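Local coordinates for protein acyl-coenzyme A oxidase 1 (Yarrowia lipolytica, PDB 5Y9D) that oxidises acyl-CoA to trans-2-enoyl-CoA with FAD and molecular oxygen, yielding hydrogen peroxide in peroxisomal fatty acid beta-oxidation, at residues 365-377 and 569-581. Sequence-based numbering, arbitrary orientation.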
ATOM      1  N   LEU A 365      -8.513   5.175  14.148  1.00 25.08           N
ATOM      2  CA  LEU A 365      -8.416   4.760  15.574  1.00 25.86           C
ATOM      3  C   LEU A 365      -9.662   4.003  16.065  1.00 23.48           C
ATOM      4  O   LEU A 365      -9.567   3.005  16.756  1.00 21.78           O
ATOM      5  CB  LEU A 365      -8.134   5.931  16.514  1.00 26.38           C
ATOM      6  CG  LEU A 365      -7.977   5.521  17.991  1.00 28.67           C
ATOM      7  CD1 LEU A 365      -6.875   4.478  18.184  1.00 30.60           C
ATOM      8  CD2 LEU A 365      -7.703   6.723  18.879  1.00 28.15           C
ATOM      9  N   ALA A 366     -10.827   4.496  15.704  1.00 24.33           N
ATOM     10  CA  ALA A 366     -12.058   3.816  16.063  1.00 25.53           C
ATOM     11  C   ALA A 366     -12.191   2.471  15.343  1.00 25.16           C
ATOM     12  O   ALA A 366     -12.525   1.460  15.971  1.00 24.59           O
ATOM     13  CB  ALA A 366     -13.241   4.700  15.780  1.00 25.51           C
ATOM     14  N   TYR A 367     -11.863   2.446  14.063  1.00 25.72           N
ATOM     15  CA  TYR A 367     -11.851   1.192  13.285  1.00 28.94           C
ATOM     16  C   TYR A 367     -11.061   0.187  14.082  1.00 30.31           C
ATOM     17  O   TYR A 367     -11.551  -0.889  14.418  1.00 34.61           O
ATOM     18  CB  TYR A 367     -11.189   1.383  11.887  1.00 28.88           C
ATOM     19  CG  TYR A 367     -11.498   0.345  10.831  1.00 30.17           C
ATOM     20  CD1 TYR A 367     -12.053  -0.887  11.154  1.00 33.80           C
ATOM     21  CD2 TYR A 367     -11.220   0.586   9.491  1.00 33.87           C
ATOM     22  CE1 TYR A 367     -12.348  -1.832  10.185  1.00 31.49           C
ATOM     23  CE2 TYR A 367     -11.513  -0.354   8.512  1.00 34.16           C
ATOM     24  CZ  TYR A 367     -12.065  -1.572   8.883  1.00 33.03           C
ATOM     25  OH  TYR A 367     -12.360  -2.545   7.953  1.00 38.45           O
ATOM     26  N   CYS A 368      -9.823   0.553  14.386  1.00 32.37           N
ATOM     27  CA  CYS A 368      -8.914  -0.308  15.118  1.00 28.87           C
ATOM     28  C   CYS A 368      -9.549  -0.831  16.399  1.00 26.86           C
ATOM     29  O   CYS A 368      -9.597  -2.042  16.593  1.00 26.20           O
ATOM     30  CB  CYS A 368      -7.613   0.445  15.418  1.00 29.45           C
ATOM     31  SG  CYS A 368      -6.528  -0.538  16.451  1.00 32.99           S
ATOM     32  N   TYR A 369     -10.063   0.046  17.269  1.00 27.66           N
ATOM     33  CA  TYR A 369     -10.743  -0.439  18.526  1.00 27.50           C
ATOM     34  C   TYR A 369     -11.787  -1.489  18.171  1.00 27.56           C
ATOM     35  O   TYR A 369     -11.897  -2.496  18.856  1.00 27.64           O
ATOM     36  CB  TYR A 369     -11.433   0.697  19.332  1.00 27.35           C
ATOM     37  CG  TYR A 369     -10.598   1.380  20.406  1.00 26.26           C
ATOM     38  CD1 TYR A 369      -9.494   2.134  20.081  1.00 27.53           C
ATOM     39  CD2 TYR A 369     -10.917   1.269  21.739  1.00 27.67           C
ATOM     40  CE1 TYR A 369      -8.730   2.754  21.054  1.00 27.79           C
ATOM     41  CE2 TYR A 369     -10.146   1.871  22.729  1.00 27.64           C
ATOM     42  CZ  TYR A 369      -9.077   2.636  22.380  1.00 28.00           C
ATOM     43  OH  TYR A 369      -8.321   3.271  23.352  1.00 28.08           O
ATOM     44  N   ALA A 370     -12.542  -1.251  17.089  1.00 28.35           N
ATOM     45  CA  ALA A 370     -13.591  -2.182  16.632  1.00 30.20           C
ATOM     46  C   ALA A 370     -13.017  -3.502  16.162  1.00 32.76           C
ATOM     47  O   ALA A 370     -13.581  -4.588  16.394  1.00 32.42           O
ATOM     48  CB  ALA A 370     -14.421  -1.567  15.510  1.00 31.14           C
ATOM     49  N   MET A 371     -11.881  -3.447  15.487  1.00 31.75           N
ATOM     50  CA  MET A 371     -11.287  -4.712  15.085  1.00 31.67           C
ATOM     51  C   MET A 371     -11.135  -5.694  16.240  1.00 29.80           C
ATOM     52  O   MET A 371     -11.420  -6.873  16.061  1.00 30.53           O
ATOM     53  CB  MET A 371      -9.975  -4.490  14.385  1.00 33.16           C
ATOM     54  CG  MET A 371     -10.160  -3.976  12.980  1.00 33.14           C
ATOM     55  SD  MET A 371      -8.514  -3.592  12.455  1.00 36.34           S
ATOM     56  CE  MET A 371      -8.769  -3.117  10.755  1.00 36.37           C
ATOM     57  N   LYS A 372     -10.750  -5.211  17.424  1.00 29.50           N
ATOM     58  CA  LYS A 372     -10.587  -6.085  18.602  1.00 28.63           C
ATOM     59  C   LYS A 372     -11.873  -6.752  19.048  1.00 30.20           C
ATOM     60  O   LYS A 372     -11.854  -7.915  19.450  1.00 29.65           O
ATOM     61  CB  LYS A 372      -9.993  -5.320  19.799  1.00 29.10           C
ATOM     62  CG  LYS A 372      -9.651  -6.177  21.015  1.00 29.49           C
ATOM     63  CD  LYS A 372      -8.630  -7.261  20.669  1.00 31.70           C
ATOM     64  CE  LYS A 372      -8.485  -8.266  21.796  1.00 34.90           C
ATOM     65  NZ  LYS A 372      -7.685  -7.728  22.911  1.00 36.27           N
ATOM     66  N   MET A 373     -12.976  -6.005  19.010  1.00 30.54           N
ATOM     67  CA  MET A 373     -14.310  -6.587  19.241  1.00 32.88           C
ATOM     68  C   MET A 373     -14.558  -7.784  18.275  1.00 32.18           C
ATOM     69  O   MET A 373     -14.866  -8.899  18.718  1.00 38.88           O
ATOM     70  CB  MET A 373     -15.418  -5.530  19.094  1.00 35.05           C
ATOM     71  CG  MET A 373     -15.096  -4.154  19.703  1.00 36.30           C
ATOM     72  SD  MET A 373     -14.683  -4.248  21.455  1.00 39.70           S
ATOM     73  CE  MET A 373     -13.224  -3.222  21.503  1.00 39.35           C
ATOM     74  N   GLY A 374     -14.366  -7.577  16.985  1.00 28.88           N
ATOM     75  CA  GLY A 374     -14.372  -8.665  16.008  1.00 29.49           C
ATOM     76  C   GLY A 374     -13.433  -9.823  16.330  1.00 32.18           C
ATOM     77  O   GLY A 374     -13.862 -10.975  16.477  1.00 33.74           O
ATOM     78  N   ALA A 375     -12.142  -9.541  16.439  1.00 34.35           N
ATOM     79  CA  ALA A 375     -11.160 -10.576  16.801  1.00 33.02           C
ATOM     80  C   ALA A 375     -11.603 -11.448  17.997  1.00 35.79           C
ATOM     81  O   ALA A 375     -11.500 -12.662  17.949  1.00 38.51           O
ATOM     82  CB  ALA A 375      -9.819  -9.924  17.085  1.00 32.09           C
ATOM     83  N   ASP A 376     -12.135 -10.846  19.058  1.00 40.67           N
ATOM     84  CA  ASP A 376     -12.553 -11.629  20.237  1.00 44.26           C
ATOM     85  C   ASP A 376     -13.744 -12.552  19.988  1.00 43.01           C
ATOM     86  O   ASP A 376     -13.688 -13.699  20.374  1.00 45.15           O
ATOM     87  CB  ASP A 376     -12.837 -10.724  21.451  1.00 47.91           C
ATOM     88  CG  ASP A 376     -11.582 -10.012  21.960  1.00 49.24           C
ATOM     89  OD1 ASP A 376     -10.474 -10.559  21.779  1.00 49.46           O
ATOM     90  OD2 ASP A 376     -11.704  -8.905  22.532  1.00 49.36           O
ATOM     91  N   GLU A 377     -14.809 -12.080  19.342  1.00 43.77           N
ATOM     92  CA  GLU A 377     -15.928 -12.970  19.030  1.00 47.86           C
ATOM     93  C   GLU A 377     -15.414 -14.194  18.283  1.00 45.46           C
ATOM     94  O   GLU A 377     -15.565 -15.328  18.723  1.00 43.99           O
ATOM     95  CB  GLU A 377     -16.970 -12.277  18.163  1.00 54.00           C
ATOM     96  CG  GLU A 377     -17.714 -11.156  18.863  1.00 61.32           C
ATOM     97  CD  GLU A 377     -18.697 -10.443  17.945  1.00 70.50           C
ATOM     98  OE1 GLU A 377     -18.312 -10.115  16.787  1.00 70.88           O
ATOM     99  OE2 GLU A 377     -19.842 -10.196  18.396  1.00 70.19           O
ATOM    100  N   THR A 569     -20.256  -7.327   7.068  1.00 27.81           N
ATOM    101  CA  THR A 569     -19.065  -7.265   7.879  1.00 27.33           C
ATOM    102  C   THR A 569     -18.982  -5.932   8.596  1.00 26.41           C
ATOM    103  O   THR A 569     -18.789  -5.914   9.832  1.00 23.16           O
ATOM    104  CB  THR A 569     -17.769  -7.466   7.064  1.00 27.21           C
ATOM    105  OG1 THR A 569     -17.775  -8.759   6.450  1.00 26.79           O
ATOM    106  CG2 THR A 569     -16.581  -7.400   7.976  1.00 28.01           C
ATOM    107  N   ARG A 570     -19.131  -4.818   7.859  1.00 24.82           N
ATOM    108  CA  ARG A 570     -19.008  -3.531   8.534  1.00 26.33           C
ATOM    109  C   ARG A 570     -20.087  -3.357   9.607  1.00 26.77           C
ATOM    110  O   ARG A 570     -19.794  -2.841  10.693  1.00 24.77           O
ATOM    111  CB  ARG A 570     -19.003  -2.349   7.581  1.00 30.00           C
ATOM    112  CG  ARG A 570     -18.835  -1.012   8.305  1.00 31.77           C
ATOM    113  CD  ARG A 570     -17.484  -0.931   9.054  1.00 33.94           C
ATOM    114  NE  ARG A 570     -16.742   0.221   8.535  1.00 37.25           N
ATOM    115  CZ  ARG A 570     -15.710   0.170   7.705  1.00 36.46           C
ATOM    116  NH1 ARG A 570     -15.175  -0.974   7.321  1.00 34.04           N
ATOM    117  NH2 ARG A 570     -15.186   1.305   7.278  1.00 43.34           N
ATOM    118  N   GLN A 571     -21.306  -3.823   9.302  1.00 26.70           N
ATOM    119  CA  GLN A 571     -22.434  -3.846  10.251  1.00 28.07           C
ATOM    120  C   GLN A 571     -22.147  -4.755  11.459  1.00 28.02           C
ATOM    121  O   GLN A 571     -22.507  -4.446  12.588  1.00 28.95           O
ATOM    122  CB  GLN A 571     -23.735  -4.259   9.511  1.00 29.79           C
ATOM    123  CG  GLN A 571     -24.972  -4.475  10.376  1.00 28.88           C
ATOM    124  CD  GLN A 571     -24.971  -5.822  11.076  1.00 28.59           C
ATOM    125  OE1 GLN A 571     -24.442  -6.817  10.558  1.00 31.34           O
ATOM    126  NE2 GLN A 571     -25.504  -5.854  12.275  1.00 28.20           N
ATOM    127  N   HIS A 572     -21.499  -5.878  11.226  1.00 29.38           N
ATOM    128  CA  HIS A 572     -21.123  -6.747  12.321  1.00 30.27           C
ATOM    129  C   HIS A 572     -20.157  -6.087  13.312  1.00 31.91           C
ATOM    130  O   HIS A 572     -20.275  -6.268  14.549  1.00 34.14           O
ATOM    131  CB  HIS A 572     -20.478  -8.004  11.780  1.00 31.75           C
ATOM    132  CG  HIS A 572     -20.406  -9.115  12.773  1.00 35.30           C
ATOM    133  ND1 HIS A 572     -21.527  -9.663  13.351  1.00 37.18           N
ATOM    134  CD2 HIS A 572     -19.354  -9.808  13.261  1.00 39.21           C
ATOM    135  CE1 HIS A 572     -21.170 -10.635  14.169  1.00 39.71           C
ATOM    136  NE2 HIS A 572     -19.857 -10.748  14.127  1.00 41.03           N
ATOM    137  N   LEU A 573     -19.199  -5.331  12.792  1.00 30.78           N
ATOM    138  CA  LEU A 573     -18.162  -4.775  13.660  1.00 31.07           C
ATOM    139  C   LEU A 573     -18.717  -3.639  14.466  1.00 31.24           C
ATOM    140  O   LEU A 573     -18.496  -3.566  15.685  1.00 32.59           O
ATOM    141  CB  LEU A 573     -16.953  -4.304  12.881  1.00 31.21           C
ATOM    142  CG  LEU A 573     -15.937  -5.373  12.517  1.00 33.63           C
ATOM    143  CD1 LEU A 573     -14.837  -4.700  11.690  1.00 35.70           C
ATOM    144  CD2 LEU A 573     -15.329  -6.058  13.745  1.00 34.30           C
ATOM    145  N   ILE A 574     -19.433  -2.754  13.779  1.00 30.55           N
ATOM    146  CA  ILE A 574     -20.118  -1.639  14.434  1.00 31.65           C
ATOM    147  C   ILE A 574     -21.001  -2.205  15.548  1.00 32.24           C
ATOM    148  O   ILE A 574     -20.910  -1.776  16.692  1.00 33.17           O
ATOM    149  CB  ILE A 574     -20.933  -0.795  13.409  1.00 31.69           C
ATOM    150  CG1 ILE A 574     -19.972   0.022  12.537  1.00 28.74           C
ATOM    151  CG2 ILE A 574     -21.997   0.077  14.106  1.00 29.55           C
ATOM    152  CD1 ILE A 574     -20.640   0.651  11.332  1.00 29.68           C
ATOM    153  N   SER A 575     -21.792  -3.225  15.227  1.00 34.18           N
ATOM    154  CA  SER A 575     -22.661  -3.848  16.240  1.00 36.26           C
ATOM    155  C   SER A 575     -21.888  -4.470  17.370  1.00 35.58           C
ATOM    156  O   SER A 575     -22.318  -4.371  18.513  1.00 37.58           O
ATOM    157  CB  SER A 575     -23.559  -4.926  15.641  1.00 37.25           C
ATOM    158  OG  SER A 575     -24.724  -4.357  15.117  1.00 38.98           O
ATOM    159  N   SER A 576     -20.779  -5.142  17.060  1.00 34.20           N
ATOM    160  CA  SER A 576     -19.990  -5.784  18.104  1.00 34.53           C
ATOM    161  C   SER A 576     -19.331  -4.776  19.042  1.00 30.64           C
ATOM    162  O   SER A 576     -19.197  -5.038  20.224  1.00 30.44           O
ATOM    163  CB  SER A 576     -18.931  -6.707  17.506  1.00 39.36           C
ATOM    164  OG  SER A 576     -19.531  -7.635  16.621  1.00 46.99           O
ATOM    165  N   PHE A 577     -18.931  -3.631  18.514  1.00 28.85           N
ATOM    166  CA  PHE A 577     -18.330  -2.584  19.327  1.00 27.90           C
ATOM    167  C   PHE A 577     -19.331  -2.049  20.328  1.00 29.71           C
ATOM    168  O   PHE A 577     -19.012  -1.923  21.507  1.00 29.47           O
ATOM    169  CB  PHE A 577     -17.829  -1.440  18.445  1.00 27.68           C
ATOM    170  CG  PHE A 577     -16.785  -0.566  19.085  1.00 28.51           C
ATOM    171  CD1 PHE A 577     -16.387  -0.731  20.418  1.00 29.06           C
ATOM    172  CD2 PHE A 577     -16.222   0.459  18.358  1.00 28.83           C
ATOM    173  CE1 PHE A 577     -15.435   0.089  20.976  1.00 28.33           C
ATOM    174  CE2 PHE A 577     -15.276   1.289  18.922  1.00 29.74           C
ATOM    175  CZ  PHE A 577     -14.872   1.094  20.230  1.00 28.59           C
ATOM    176  N   TYR A 578     -20.549  -1.758  19.875  1.00 30.51           N
ATOM    177  CA  TYR A 578     -21.614  -1.287  20.802  1.00 31.35           C
ATOM    178  C   TYR A 578     -22.000  -2.314  21.864  1.00 31.22           C
ATOM    179  O   TYR A 578     -22.291  -1.961  22.987  1.00 30.30           O
ATOM    180  CB  TYR A 578     -22.871  -0.908  20.019  1.00 29.22           C
ATOM    181  CG  TYR A 578     -22.759   0.421  19.348  1.00 28.35           C
ATOM    182  CD1 TYR A 578     -22.469   1.549  20.079  1.00 26.41           C
ATOM    183  CD2 TYR A 578     -22.961   0.558  17.981  1.00 27.82           C
ATOM    184  CE1 TYR A 578     -22.365   2.777  19.470  1.00 26.13           C
ATOM    185  CE2 TYR A 578     -22.875   1.798  17.374  1.00 26.40           C
ATOM    186  CZ  TYR A 578     -22.582   2.904  18.136  1.00 24.92           C
ATOM    187  OH  TYR A 578     -22.474   4.140  17.565  1.00 24.98           O
ATOM    188  N   ALA A 579     -22.023  -3.581  21.480  1.00 32.00           N
ATOM    189  CA  ALA A 579     -22.370  -4.646  22.397  1.00 33.50           C
ATOM    190  C   ALA A 579     -21.362  -4.728  23.537  1.00 34.23           C
ATOM    191  O   ALA A 579     -21.739  -5.076  24.650  1.00 33.81           O
ATOM    192  CB  ALA A 579     -22.443  -5.977  21.657  1.00 34.24           C
ATOM    193  N   ARG A 580     -20.089  -4.426  23.259  1.00 33.16           N
ATOM    194  CA  ARG A 580     -19.054  -4.386  24.315  1.00 34.48           C
ATOM    195  C   ARG A 580     -19.069  -3.078  25.148  1.00 32.11           C
ATOM    196  O   ARG A 580     -18.754  -3.092  26.331  1.00 31.01           O
ATOM    197  CB  ARG A 580     -17.639  -4.580  23.724  1.00 35.46           C
ATOM    198  CG  ARG A 580     -17.323  -5.961  23.182  1.00 35.84           C
ATOM    199  CD  ARG A 580     -16.787  -6.924  24.213  1.00 35.69           C
ATOM    200  NE  ARG A 580     -15.383  -6.670  24.584  1.00 40.15           N
ATOM    201  CZ  ARG A 580     -14.302  -7.055  23.898  1.00 38.50           C
ATOM    202  NH1 ARG A 580     -14.421  -7.694  22.741  1.00 45.64           N
ATOM    203  NH2 ARG A 580     -13.085  -6.807  24.379  1.00 36.25           N
ATOM    204  N   ILE A 581     -19.397  -1.954  24.518  1.00 32.70           N
ATOM    205  CA  ILE A 581     -19.483  -0.644  25.204  1.00 35.63           C
ATOM    206  C   ILE A 581     -20.615  -0.659  26.250  1.00 39.16           C
ATOM    207  O   ILE A 581     -20.574   0.059  27.267  1.00 40.25           O
ATOM    208  CB  ILE A 581     -19.697   0.511  24.184  1.00 36.49           C
ATOM    209  CG1 ILE A 581     -18.596   0.470  23.122  1.00 37.34           C
ATOM    210  CG2 ILE A 581     -19.764   1.883  24.862  1.00 37.42           C
ATOM    211  CD1 ILE A 581     -18.180   1.799  22.535  1.00 38.65           C
TER
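Phe577 turns one ring face to Ala370, with Ala370 N 4.1 Å above its plane, and Tyr369 CB lies 3.6 Å from Phe577 CZ. Ala366, Tyr369, Ala370 and Met373 form the hole for this knob where two helices, in the C-alpha1 domain and C-terminal helical region of the acyl-CoA oxidase fold, cross at 87°. Tyr367 carries the Arg570 guanidinium over one face in a cation-pi contact, Arg570 CZ 4.5 Å from the ring centroid and 24° off the normal; Met371 CE lies over the opposite face, toward the rim, and Leu573 CD1 at the tyrosine edge. Glu606 (salt bridge) and Ser603 (hydrogen bond) also hold Arg570. The Arg580 guanidinium has Met373 SD centred over one face and Asp376 OD2 at its edge, slightly out of plane, in an end-on salt bridge from Arg580 NH1 (3.0 Å) and NH2 (3.1 Å); NH2 also bonds Phe50 O. Met373 CG, anti to the carbonyl carbon, lies against Phe577, and the chi2 bend (-57°) turns the sulfur toward Arg580. A leucine in place of Arg580 would probably leave Asp376 without its charged mate. Leu573 CD2 packs 3.6 Å from Gly374 CA, where a beta carbon would clash. Glu377 OE1 comes 2.8 Å from Ser576 OG.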